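Local coordinates for copper-containing nitrite reductase (Hyphomicrobium denitrificans 1NES1, PDB 6TFO), which probably reduces nitrite to nitric oxide at copper centres, taking electrons from a reduced cytochrome c, and works as a homotrimer, at residues Leu171-Leu176 and Met220-Asp225; Lys194-Phe199 and Leu330-Val335; Val260-Thr265 and Asn270-Gly275. One frame throughout, in Å; residues are numbered along the deposited sequence.

Contact 1 of 3, residues Leu171-Leu176 and Met220-Asp225; sequences LETVEL and MIHSVD. With CU (copper (II) ion), chain J.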
ATOM      1  N   LEU C 171      26.762 -42.896  12.809  1.00 55.45           N
ATOM      2  CA  LEU C 171      25.838 -41.733  12.765  1.00 51.14           C
ATOM      3  C   LEU C 171      24.588 -42.100  11.960  1.00 52.98           C
ATOM      4  O   LEU C 171      24.727 -42.771  10.905  1.00 54.37           O
ATOM      5  CB  LEU C 171      26.553 -40.542  12.125  1.00 47.83           C
ATOM      6  CG  LEU C 171      27.691 -39.936  12.940  1.00 47.23           C
ATOM      7  CD1 LEU C 171      28.405 -38.870  12.118  1.00 44.98           C
ATOM      8  CD2 LEU C 171      27.193 -39.388  14.279  1.00 42.52           C
ATOM      9  N   GLU C 172      23.422 -41.660  12.441  1.00 49.33           N
ATOM     10  CA  GLU C 172      22.123 -41.760  11.730  1.00 51.00           C
ATOM     11  C   GLU C 172      21.536 -40.356  11.544  1.00 51.84           C
ATOM     12  O   GLU C 172      21.366 -39.629  12.556  1.00 50.61           O
ATOM     13  CB  GLU C 172      21.147 -42.654  12.495  1.00 57.07           C
ATOM     14  CG  GLU C 172      19.957 -43.084  11.653  1.00 63.33           C
ATOM     15  CD  GLU C 172      18.827 -43.777  12.395  1.00 64.51           C
ATOM     16  OE1 GLU C 172      17.944 -44.331  11.704  1.00 70.84           O
ATOM     17  OE2 GLU C 172      18.804 -43.732  13.653  1.00 61.87           O
ATOM     18  N   THR C 173      21.228 -39.989  10.297  1.00 52.97           N
ATOM     19  CA  THR C 173      20.599 -38.692   9.944  1.00 51.01           C
ATOM     20  C   THR C 173      19.083 -38.888  10.032  1.00 49.85           C
ATOM     21  O   THR C 173      18.559 -39.754   9.309  1.00 50.46           O
ATOM     22  CB  THR C 173      21.153 -38.159   8.618  1.00 51.79           C
ATOM     23  OG1 THR C 173      20.865 -39.060   7.554  1.00 54.18           O
ATOM     24  CG2 THR C 173      22.653 -37.949   8.683  1.00 52.98           C
ATOM     25  N   VAL C 174      18.446 -38.156  10.947  1.00 43.53           N
ATOM     26  CA  VAL C 174      16.997 -38.251  11.277  1.00 44.50           C
ATOM     27  C   VAL C 174      16.350 -36.869  11.132  1.00 45.37           C
ATOM     28  O   VAL C 174      16.852 -35.917  11.773  1.00 44.24           O
ATOM     29  CB  VAL C 174      16.791 -38.792  12.697  1.00 43.50           C
ATOM     30  CG1 VAL C 174      15.327 -38.762  13.099  1.00 43.23           C
ATOM     31  CG2 VAL C 174      17.377 -40.187  12.849  1.00 45.10           C
ATOM     32  N   GLU C 175      15.298 -36.779  10.304  1.00 44.88           N
ATOM     33  CA  GLU C 175      14.422 -35.586  10.161  1.00 41.49           C
ATOM     34  C   GLU C 175      13.238 -35.798  11.103  1.00 44.17           C
ATOM     35  O   GLU C 175      12.649 -36.910  11.087  1.00 43.44           O
ATOM     36  CB  GLU C 175      13.974 -35.411   8.716  1.00 39.95           C
ATOM     37  CG  GLU C 175      15.121 -35.356   7.722  1.00 44.95           C
ATOM     38  CD  GLU C 175      14.716 -35.376   6.260  1.00 44.85           C
ATOM     39  OE1 GLU C 175      15.589 -35.235   5.384  1.00 46.37           O
ATOM     40  OE2 GLU C 175      13.537 -35.565   6.004  1.00 50.44           O
ATOM     41  N   LEU C 176      12.954 -34.831  11.971  1.00 45.04           N
ATOM     42  CA  LEU C 176      11.887 -35.013  12.989  1.00 48.48           C
ATOM     43  C   LEU C 176      11.484 -33.660  13.573  1.00 53.15           C
ATOM     44  O   LEU C 176      12.320 -32.741  13.588  1.00 47.23           O
ATOM     45  CB  LEU C 176      12.358 -35.985  14.074  1.00 49.23           C
ATOM     46  CG  LEU C 176      13.119 -35.368  15.248  1.00 52.02           C
ATOM     47  CD1 LEU C 176      13.342 -36.398  16.343  1.00 50.49           C
ATOM     48  CD2 LEU C 176      14.454 -34.800  14.815  1.00 48.63           C
ATOM     49  N   MET C 220      15.326 -35.831   2.574  1.00 47.53           N
ATOM     50  CA  MET C 220      16.568 -35.287   1.971  1.00 49.20           C
ATOM     51  C   MET C 220      17.706 -36.310   2.042  1.00 50.17           C
ATOM     52  O   MET C 220      17.760 -37.117   2.992  1.00 52.44           O
ATOM     53  CB  MET C 220      17.005 -33.998   2.672  1.00 47.38           C
ATOM     54  CG  MET C 220      15.893 -32.996   2.823  1.00 46.56           C
ATOM     55  SD  MET C 220      15.048 -32.693   1.273  1.00 45.86           S
ATOM     56  CE  MET C 220      13.844 -31.494   1.856  1.00 47.16           C
ATOM     57  N   ILE C 221      18.582 -36.253   1.044  1.00 51.41           N
ATOM     58  CA  ILE C 221      19.975 -36.777   1.113  1.00 55.19           C
ATOM     59  C   ILE C 221      20.659 -36.097   2.314  1.00 48.83           C
ATOM     60  O   ILE C 221      20.390 -34.916   2.569  1.00 49.60           O
ATOM     61  CB  ILE C 221      20.696 -36.532  -0.238  1.00 61.23           C
ATOM     62  CG1 ILE C 221      20.047 -37.294  -1.403  1.00 54.32           C
ATOM     63  CG2 ILE C 221      22.181 -36.849  -0.125  1.00 65.80           C
ATOM     64  CD1 ILE C 221      20.506 -36.849  -2.782  1.00 50.91           C
ATOM     65  N   HIS C 222      21.462 -36.830   3.077  1.00 51.22           N
ATOM     66  CA  HIS C 222      22.333 -36.266   4.146  1.00 49.73           C
ATOM     67  C   HIS C 222      23.774 -36.761   3.981  1.00 49.27           C
ATOM     68  O   HIS C 222      24.006 -37.757   3.258  1.00 49.18           O
ATOM     69  CB  HIS C 222      21.770 -36.595   5.530  1.00 52.64           C
ATOM     70  CG  HIS C 222      20.467 -35.923   5.760  1.00 51.25           C
ATOM     71  ND1 HIS C 222      20.384 -34.576   5.960  1.00 45.85           N
ATOM     72  CD2 HIS C 222      19.206 -36.397   5.758  1.00 48.85           C
ATOM     73  CE1 HIS C 222      19.122 -34.243   6.099  1.00 49.47           C
ATOM     74  NE2 HIS C 222      18.378 -35.349   5.990  1.00 46.64           N
ATOM     75  N   SER C 223      24.701 -36.082   4.649  1.00 44.86           N
ATOM     76  CA  SER C 223      26.157 -36.294   4.512  1.00 49.35           C
ATOM     77  C   SER C 223      26.859 -35.835   5.796  1.00 51.72           C
ATOM     78  O   SER C 223      26.165 -35.440   6.753  1.00 49.85           O
ATOM     79  CB  SER C 223      26.662 -35.559   3.298  1.00 49.96           C
ATOM     80  OG  SER C 223      26.477 -34.158   3.458  1.00 47.92           O
ATOM     81  N   VAL C 224      28.190 -35.900   5.822  1.00 49.73           N
ATOM     82  CA  VAL C 224      28.980 -35.300   6.929  1.00 47.33           C
ATOM     83  C   VAL C 224      30.341 -34.863   6.397  1.00 46.95           C
ATOM     84  O   VAL C 224      30.954 -35.607   5.615  1.00 47.51           O
ATOM     85  CB  VAL C 224      29.095 -36.256   8.121  1.00 45.87           C
ATOM     86  CG1 VAL C 224      29.775 -37.551   7.739  1.00 47.29           C
ATOM     87  CG2 VAL C 224      29.797 -35.598   9.289  1.00 50.37           C
ATOM     88  N   ASP C 225      30.721 -33.644   6.774  1.00 47.42           N
ATOM     89  CA  ASP C 225      32.058 -33.028   6.632  1.00 45.99           C
ATOM     90  C   ASP C 225      32.560 -32.885   8.064  1.00 47.35           C
ATOM     91  O   ASP C 225      31.837 -32.258   8.864  1.00 48.56           O
ATOM     92  CB  ASP C 225      31.938 -31.704   5.866  1.00 52.63           C
ATOM     93  CG  ASP C 225      33.117 -30.748   5.939  1.00 55.15           C
ATOM     94  OD1 ASP C 225      34.139 -31.137   6.510  1.00 64.33           O
ATOM     95  OD2 ASP C 225      32.987 -29.602   5.418  1.00 62.08           O
TER
HETATM   96 CU    CU J 501      21.729 -33.050   5.982  1.00 45.57          CU
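Glu175 OE1 is gripped by two donors at once. Met220 N donates to the syn lone pair of Glu175 OE1 at 2.9 Å, while His222 NE2 approaches the anti lone pair, with an N-H...O angle of 154°. Carboxylate and imidazole planes stand 82° apart, and OE1 lies at the rim of the ring, tilted a little from its plane. The glutamate attains this position by an extended chain, CG lying anti to its own carbonyl carbon (chi1 -54°), and the acid spans from strand 166-181 to the loop carrying the histidine. Its other oxygen, OE2, accepts from the backbone N of Leu219, tying both oxygens of the carboxylate to the same loop.

Nearer the root of the ring, Thr173 packs past His222 in the opposite sense, with Thr173 OG1 3.3 Å from His222 CB; the hydroxyl itself is hydrogen-bonded to Asn214. Were Glu175 an alanine, His222 NE2 and the Met220 amide would probably lose their shared acceptor, leaving the imidazole restrained mainly by its metal bond. Through its other nitrogen, His222 ND1, the ring binds copper at 2.0 Å, in a site completed by Cys263, His271 and Met276. The glutamate is therefore a second-shell residue: together with the copper bond it holds the ring's rotation, and its negative charge is likely to make the imidazole a somewhat stronger donor to the metal.

Contact 2 of 3, residues Lys194-Phe199 and Leu330-Val335; sequences KVPGPF and LFNGSV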
ATOM      1  N   LYS C 194      19.173 -35.472  17.876  1.00 54.93           N
ATOM      2  CA  LYS C 194      19.492 -34.423  18.882  1.00 49.09           C
ATOM      3  C   LYS C 194      20.413 -33.348  18.288  1.00 43.06           C
ATOM      4  O   LYS C 194      21.053 -33.588  17.249  1.00 35.69           O
ATOM      5  CB  LYS C 194      20.080 -35.082  20.131  1.00 53.46           C
ATOM      6  CG  LYS C 194      19.085 -35.330  21.250  1.00 55.45           C
ATOM      7  CD  LYS C 194      19.227 -36.684  21.909  1.00 62.54           C
ATOM      8  CE  LYS C 194      18.737 -36.706  23.348  1.00 69.41           C
ATOM      9  NZ  LYS C 194      17.591 -35.781  23.579  1.00 68.53           N
ATOM     10  N   VAL C 195      20.438 -32.178  18.930  1.00 38.04           N
ATOM     11  CA  VAL C 195      21.204 -30.984  18.470  1.00 40.20           C
ATOM     12  C   VAL C 195      21.950 -30.438  19.677  1.00 42.63           C
ATOM     13  O   VAL C 195      21.309 -30.086  20.663  1.00 49.03           O
ATOM     14  CB  VAL C 195      20.296 -29.899  17.856  1.00 40.71           C
ATOM     15  CG1 VAL C 195      21.081 -28.677  17.402  1.00 44.77           C
ATOM     16  CG2 VAL C 195      19.482 -30.448  16.707  1.00 39.27           C
ATOM     17  N   PRO C 196      23.302 -30.386  19.656  1.00 38.77           N
ATOM     18  CA  PRO C 196      24.104 -30.910  18.546  1.00 42.32           C
ATOM     19  C   PRO C 196      24.143 -32.444  18.464  1.00 39.91           C
ATOM     20  O   PRO C 196      23.667 -33.099  19.361  1.00 38.25           O
ATOM     21  CB  PRO C 196      25.518 -30.394  18.855  1.00 44.72           C
ATOM     22  CG  PRO C 196      25.530 -30.286  20.372  1.00 44.16           C
ATOM     23  CD  PRO C 196      24.136 -29.790  20.707  1.00 42.69           C
ATOM     24  N   GLY C 197      24.722 -32.963  17.381  1.00 42.42           N
ATOM     25  CA  GLY C 197      24.950 -34.403  17.153  1.00 46.17           C
ATOM     26  C   GLY C 197      25.855 -35.013  18.226  1.00 48.94           C
ATOM     27  O   GLY C 197      26.313 -34.321  19.137  1.00 43.90           O
ATOM     28  N   PRO C 198      26.100 -36.342  18.184  1.00 49.27           N
ATOM     29  CA  PRO C 198      26.954 -36.992  19.176  1.00 51.22           C
ATOM     30  C   PRO C 198      28.328 -36.321  19.247  1.00 46.95           C
ATOM     31  O   PRO C 198      28.817 -35.922  18.208  1.00 52.04           O
ATOM     32  CB  PRO C 198      27.046 -38.438  18.671  1.00 51.11           C
ATOM     33  CG  PRO C 198      25.748 -38.627  17.917  1.00 53.69           C
ATOM     34  CD  PRO C 198      25.530 -37.299  17.225  1.00 49.13           C
ATOM     35  N   PHE C 199      28.874 -36.171  20.457  1.00 48.51           N
ATOM     36  CA  PHE C 199      30.285 -35.770  20.707  1.00 52.65           C
ATOM     37  C   PHE C 199      31.201 -36.955  20.349  1.00 46.43           C
ATOM     38  O   PHE C 199      31.133 -37.995  20.995  1.00 44.72           O
ATOM     39  CB  PHE C 199      30.482 -35.316  22.158  1.00 57.16           C
ATOM     40  CG  PHE C 199      31.801 -34.639  22.431  1.00 57.09           C
ATOM     41  CD1 PHE C 199      32.964 -35.382  22.592  1.00 54.65           C
ATOM     42  CD2 PHE C 199      31.873 -33.257  22.530  1.00 57.68           C
ATOM     43  CE1 PHE C 199      34.172 -34.751  22.845  1.00 56.40           C
ATOM     44  CE2 PHE C 199      33.084 -32.629  22.783  1.00 61.41           C
ATOM     45  CZ  PHE C 199      34.230 -33.376  22.940  1.00 58.25           C
ATOM     46  N   LEU C 330      20.197 -20.292  19.571  1.00 34.89           N
ATOM     47  CA  LEU C 330      19.999 -21.431  20.509  1.00 40.39           C
ATOM     48  C   LEU C 330      21.316 -22.100  20.936  1.00 42.79           C
ATOM     49  O   LEU C 330      22.220 -22.309  20.078  1.00 44.15           O
ATOM     50  CB  LEU C 330      19.085 -22.460  19.836  1.00 41.48           C
ATOM     51  CG  LEU C 330      17.771 -21.910  19.288  1.00 40.33           C
ATOM     52  CD1 LEU C 330      17.134 -22.935  18.370  1.00 40.62           C
ATOM     53  CD2 LEU C 330      16.836 -21.502  20.416  1.00 39.41           C
ATOM     54  N   PHE C 331      21.379 -22.475  22.219  1.00 45.04           N
ATOM     55  CA  PHE C 331      22.325 -23.492  22.754  1.00 44.78           C
ATOM     56  C   PHE C 331      21.632 -24.852  22.716  1.00 45.72           C
ATOM     57  O   PHE C 331      20.551 -24.966  23.285  1.00 45.06           O
ATOM     58  CB  PHE C 331      22.756 -23.171  24.187  1.00 40.38           C
ATOM     59  CG  PHE C 331      23.607 -21.936  24.347  1.00 36.92           C
ATOM     60  CD1 PHE C 331      24.659 -21.677  23.482  1.00 36.65           C
ATOM     61  CD2 PHE C 331      23.376 -21.047  25.385  1.00 38.17           C
ATOM     62  CE1 PHE C 331      25.440 -20.543  23.636  1.00 35.18           C
ATOM     63  CE2 PHE C 331      24.170 -19.916  25.550  1.00 35.19           C
ATOM     64  CZ  PHE C 331      25.187 -19.660  24.668  1.00 36.95           C
ATOM     65  N   ASN C 332      22.237 -25.827  22.035  1.00 51.95           N
ATOM     66  CA  ASN C 332      21.823 -27.254  22.038  1.00 49.54           C
ATOM     67  C   ASN C 332      20.339 -27.320  21.666  1.00 49.97           C
ATOM     68  O   ASN C 332      19.570 -28.022  22.359  1.00 50.65           O
ATOM     69  CB  ASN C 332      22.124 -27.933  23.382  1.00 50.48           C
ATOM     70  CG  ASN C 332      23.602 -28.034  23.713  1.00 49.02           C
ATOM     71  OD1 ASN C 332      24.430 -27.306  23.173  1.00 46.21           O
ATOM     72  ND2 ASN C 332      23.955 -28.935  24.610  1.00 40.56           N
ATOM     73  N   GLY C 333      19.945 -26.573  20.637  1.00 46.94           N
ATOM     74  CA  GLY C 333      18.787 -26.931  19.794  1.00 52.03           C
ATOM     75  C   GLY C 333      17.460 -26.280  20.152  1.00 46.80           C
ATOM     76  O   GLY C 333      16.581 -26.301  19.290  1.00 48.50           O
ATOM     77  N   SER C 334      17.275 -25.747  21.357  1.00 43.96           N
ATOM     78  CA  SER C 334      15.931 -25.326  21.821  1.00 47.19           C
ATOM     79  C   SER C 334      16.025 -24.134  22.775  1.00 48.66           C
ATOM     80  O   SER C 334      17.074 -23.931  23.401  1.00 40.09           O
ATOM     81  CB  SER C 334      15.177 -26.478  22.456  1.00 49.48           C
ATOM     82  OG  SER C 334      15.494 -26.599  23.837  1.00 45.49           O
ATOM     83  N   VAL C 335      14.941 -23.363  22.853  1.00 48.57           N
ATOM     84  CA  VAL C 335      14.754 -22.339  23.913  1.00 51.57           C
ATOM     85  C   VAL C 335      14.560 -23.117  25.213  1.00 51.99           C
ATOM     86  O   VAL C 335      13.784 -24.091  25.202  1.00 56.36           O
ATOM     87  CB  VAL C 335      13.578 -21.392  23.613  1.00 49.79           C
ATOM     88  CG1 VAL C 335      13.460 -20.301  24.664  1.00 46.90           C
ATOM     89  CG2 VAL C 335      13.687 -20.782  22.219  1.00 50.23           C
TER
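Pro196 and Asn332 meet at an oblique angle, the proline presenting its CD methylene to the amide group of the asparagine. Pro196 CD sits 3.5 Å from Asn332 OD1 and equally near Asn332 CG, and Asn332 CB lies close behind, so the amide rests against the CD edge of the proline without bonding to it. The asparagine side chain is set there by CG lying anti to its carbonyl carbon, beside the backbone N (chi1 -65°). Its polar end is occupied elsewhere: ND2 donates to the carbonyl oxygens of Arg150 and Tyr296, and OD1 accepts from the backbone N of Met298.

One residue before the proline and one after the asparagine, Val195 meets Gly333. The valine CG1 methyl, anti to the backbone N (chi1 179°), puts Val195 CG1 3.7 Å from Gly333 CA. A CB on Gly333 would be expected to clash with Val195 CB, and the positive phi of 96° also suits a residue without one. Asn332 and Gly333 are the central pair of a type I' turn running from Phe331 to Ser334.

Between these two pairings the backbones themselves come close. Val195 O stands 3.1 Å from the carbonyl carbon Asn332 C, and 3.2 Å from Asn332 O, two acceptors with no proton to share; Asn332 O is hydrogen-bonded to Thr149 OG1. The peptide before Pro196 is cis, bending the loop as it passes the turn. With the polar groups of Asn332 engaged by third parties, the loop of one cupredoxin domain meets a turn at the edge of the next, in the sheet containing strands 328-331 and 293-302, through buried packing and a close carbonyl-carbonyl approach, a matter of shape: a proline methylene on an amide, a valine methyl on a glycine.

Contact 3 of 3, residues Val260-Thr265 and Asn270-Gly275; sequences VYHCAT and NHITNG. With CU (copper (II) ion), chain J; CU (copper (II) ion), chain K.
Ile272 CD1 lies over one face of the His262 ring, 4.1 Å from the centroid and offset toward the rim, a CH-pi contact. Val260 CG2 and the water bound to copper lie at the edge of that ring, in its plane. Thr265 CB rests over one face of the His271 ring, also 4.1 Å from its centroid and offset toward the rim, while Cys263 SG approaches His271 obliquely, 4.0 Å from the ring centroid.

The two nitrogens of His262 do different work. His262 ND1 donates to Cys263 O at 2.8 Å, almost straight at 172° and in the ring plane, though it comes from above the carbonyl plane. His262 NE2 binds one copper at 2.0 Å, alongside a water, His227 of this chain and His419 of a neighbouring subunit. Cys263 SG, placed anti to its backbone N (chi1 -175°), turns to the other copper at 2.1 Å, where His271 ND1 joins it; His222 and Met276 complete the set. The Thr265 amide also donates to that sulfur, weakly.

Beyond the ligands, Gly275, the first residue after the helical turn, has positive phi and two weak bonds back, a Schellman motif just before Met276. Cysteine, two histidines and a methionine round one copper form the type 1 site of a cupredoxin, and the adjacent His262-Cys263 pair is the bridge by which copper nitrite reductases link it to the type 2 copper at the subunit interface.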
ATOM      1  N   VAL C 260      34.380 -28.863  14.582  1.00 48.55           N
ATOM      2  CA  VAL C 260      32.925 -28.987  14.281  1.00 47.12           C
ATOM      3  C   VAL C 260      32.834 -29.924  13.075  1.00 44.56           C
ATOM      4  O   VAL C 260      33.735 -29.870  12.208  1.00 42.25           O
ATOM      5  CB  VAL C 260      32.150 -27.663  14.110  1.00 53.52           C
ATOM      6  CG1 VAL C 260      32.969 -26.413  14.398  1.00 51.09           C
ATOM      7  CG2 VAL C 260      31.418 -27.578  12.777  1.00 52.26           C
ATOM      8  N   TYR C 261      31.890 -30.858  13.131  1.00 41.08           N
ATOM      9  CA  TYR C 261      31.398 -31.610  11.951  1.00 43.98           C
ATOM     10  C   TYR C 261      29.957 -31.143  11.688  1.00 47.45           C
ATOM     11  O   TYR C 261      29.277 -30.643  12.643  1.00 43.10           O
ATOM     12  CB  TYR C 261      31.529 -33.119  12.160  1.00 43.25           C
ATOM     13  CG  TYR C 261      30.576 -33.742  13.152  1.00 44.49           C
ATOM     14  CD1 TYR C 261      30.889 -33.817  14.499  1.00 40.56           C
ATOM     15  CD2 TYR C 261      29.362 -34.286  12.740  1.00 45.47           C
ATOM     16  CE1 TYR C 261      30.023 -34.400  15.410  1.00 42.65           C
ATOM     17  CE2 TYR C 261      28.489 -34.876  13.643  1.00 42.08           C
ATOM     18  CZ  TYR C 261      28.826 -34.943  14.985  1.00 42.98           C
ATOM     19  OH  TYR C 261      27.985 -35.519  15.903  1.00 45.69           O
ATOM     20  N   HIS C 262      29.531 -31.226  10.428  1.00 45.48           N
ATOM     21  CA  HIS C 262      28.191 -30.775   9.951  1.00 45.93           C
ATOM     22  C   HIS C 262      27.824 -31.560   8.693  1.00 43.67           C
ATOM     23  O   HIS C 262      28.741 -32.046   8.000  1.00 40.82           O
ATOM     24  CB  HIS C 262      28.142 -29.253   9.725  1.00 42.17           C
ATOM     25  CG  HIS C 262      29.148 -28.705   8.763  1.00 47.34           C
ATOM     26  ND1 HIS C 262      29.025 -28.850   7.386  1.00 48.17           N
ATOM     27  CD2 HIS C 262      30.279 -27.984   8.969  1.00 52.45           C
ATOM     28  CE1 HIS C 262      30.048 -28.271   6.781  1.00 48.76           C
ATOM     29  NE2 HIS C 262      30.846 -27.731   7.743  1.00 52.88           N
ATOM     30  N   CYS C 263      26.533 -31.646   8.401  1.00 43.08           N
ATOM     31  CA  CYS C 263      26.029 -32.108   7.083  1.00 46.90           C
ATOM     32  C   CYS C 263      26.595 -31.197   5.979  1.00 43.36           C
ATOM     33  O   CYS C 263      26.804 -30.002   6.236  1.00 42.61           O
ATOM     34  CB  CYS C 263      24.508 -32.126   7.076  1.00 48.47           C
ATOM     35  SG  CYS C 263      23.814 -32.825   5.559  1.00 53.71           S
ATOM     36  N   ALA C 264      26.893 -31.757   4.808  1.00 43.93           N
ATOM     37  CA  ALA C 264      27.433 -31.021   3.644  1.00 43.30           C
ATOM     38  C   ALA C 264      26.682 -31.453   2.384  1.00 45.68           C
ATOM     39  O   ALA C 264      27.344 -31.667   1.367  1.00 51.32           O
ATOM     40  CB  ALA C 264      28.907 -31.257   3.515  1.00 40.92           C
ATOM     41  N   THR C 265      25.357 -31.616   2.500  1.00 50.30           N
ATOM     42  CA  THR C 265      24.384 -31.790   1.381  1.00 50.62           C
ATOM     43  C   THR C 265      23.729 -30.435   1.105  1.00 45.57           C
ATOM     44  O   THR C 265      23.232 -29.780   2.024  1.00 44.01           O
ATOM     45  CB  THR C 265      23.378 -32.912   1.699  1.00 50.19           C
ATOM     46  OG1 THR C 265      24.115 -34.118   1.906  1.00 46.38           O
ATOM     47  CG2 THR C 265      22.355 -33.122   0.598  1.00 46.98           C
ATOM     48  N   ASN C 270      21.089 -24.701   5.078  1.00 51.40           N
ATOM     49  CA  ASN C 270      19.745 -25.225   5.439  1.00 52.32           C
ATOM     50  C   ASN C 270      19.923 -26.424   6.372  1.00 47.52           C
ATOM     51  O   ASN C 270      19.320 -26.432   7.463  1.00 47.30           O
ATOM     52  CB  ASN C 270      18.928 -25.588   4.193  1.00 55.80           C
ATOM     53  CG  ASN C 270      17.488 -25.973   4.481  1.00 53.40           C
ATOM     54  OD1 ASN C 270      17.011 -25.860   5.614  1.00 52.30           O
ATOM     55  ND2 ASN C 270      16.789 -26.424   3.450  1.00 50.53           N
ATOM     56  N   HIS C 271      20.723 -27.401   5.952  1.00 49.91           N
ATOM     57  CA  HIS C 271      21.047 -28.613   6.753  1.00 45.86           C
ATOM     58  C   HIS C 271      21.634 -28.195   8.108  1.00 40.94           C
ATOM     59  O   HIS C 271      21.277 -28.801   9.121  1.00 40.08           O
ATOM     60  CB  HIS C 271      21.959 -29.535   5.943  1.00 43.96           C
ATOM     61  CG  HIS C 271      21.247 -30.189   4.814  1.00 43.22           C
ATOM     62  ND1 HIS C 271      20.803 -31.489   4.886  1.00 47.45           N
ATOM     63  CD2 HIS C 271      20.886 -29.730   3.600  1.00 42.86           C
ATOM     64  CE1 HIS C 271      20.192 -31.805   3.762  1.00 47.11           C
ATOM     65  NE2 HIS C 271      20.245 -30.746   2.955  1.00 45.93           N
ATOM     66  N   ILE C 272      22.452 -27.146   8.136  1.00 39.95           N
ATOM     67  CA  ILE C 272      23.097 -26.683   9.397  1.00 43.01           C
ATOM     68  C   ILE C 272      22.052 -26.022  10.302  1.00 40.32           C
ATOM     69  O   ILE C 272      21.901 -26.521  11.441  1.00 39.26           O
ATOM     70  CB  ILE C 272      24.336 -25.815   9.118  1.00 46.33           C
ATOM     71  CG1 ILE C 272      25.476 -26.673   8.556  1.00 43.81           C
ATOM     72  CG2 ILE C 272      24.769 -25.057  10.369  1.00 48.41           C
ATOM     73  CD1 ILE C 272      26.619 -25.862   7.984  1.00 44.72           C
ATOM     74  N   THR C 273      21.317 -24.999   9.837  1.00 42.19           N
ATOM     75  CA  THR C 273      20.286 -24.301  10.669  1.00 42.70           C
ATOM     76  C   THR C 273      19.308 -25.318  11.271  1.00 40.26           C
ATOM     77  O   THR C 273      18.867 -25.113  12.429  1.00 36.15           O
ATOM     78  CB  THR C 273      19.531 -23.192   9.915  1.00 44.42           C
ATOM     79  OG1 THR C 273      18.634 -22.591  10.852  1.00 44.82           O
ATOM     80  CG2 THR C 273      18.749 -23.672   8.716  1.00 43.09           C
ATOM     81  N   ASN C 274      18.982 -26.373  10.520  1.00 41.30           N
ATOM     82  CA  ASN C 274      17.961 -27.382  10.911  1.00 41.73           C
ATOM     83  C   ASN C 274      18.488 -28.273  12.032  1.00 41.90           C
ATOM     84  O   ASN C 274      17.644 -28.888  12.706  1.00 37.86           O
ATOM     85  CB  ASN C 274      17.489 -28.184   9.699  1.00 45.97           C
ATOM     86  CG  ASN C 274      16.425 -27.457   8.899  1.00 43.33           C
ATOM     87  OD1 ASN C 274      15.872 -28.021   7.964  1.00 49.49           O
ATOM     88  ND2 ASN C 274      16.153 -26.210   9.236  1.00 36.09           N
ATOM     89  N   GLY C 275      19.817 -28.364  12.192  1.00 44.29           N
ATOM     90  CA  GLY C 275      20.462 -28.870  13.422  1.00 44.05           C
ATOM     91  C   GLY C 275      21.584 -29.869  13.184  1.00 47.56           C
ATOM     92  O   GLY C 275      21.995 -30.508  14.189  1.00 45.71           O
TER
HETATM   93 CU    CU J 501      21.729 -33.050   5.982  1.00 45.57          CU
HETATM   94 CU    CU K 502      32.588 -26.871   7.381  0.70 53.22          CU
HETATM   95  O   HOH W   1      32.954 -26.807   5.338  1.00 56.67           O

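How the contacts relate
All three contacts are buried, yet their chemistry follows their distance from the metals. Contacts 1 and 3, their centres about 9 Å apart, share the type 1 copper and both touch a neighbouring subunit; contact 1 adds a carboxylate behind a ligand, contact 3 supplies ligands to two coppers. Probable hydrogen bonds between Ser223 and Ala264 and between Asp225 and His262 also tie them. Contact 2 lies closer to the centre of the chain, binds no metal and rests on packing between segments 131 residues apart. Contact 3 is nested inside the loop closed by contact 2, and Tyr261 OH, lying close to Pro198 O, connects the two, while Leu171 packs on Pro198 to join contact 1.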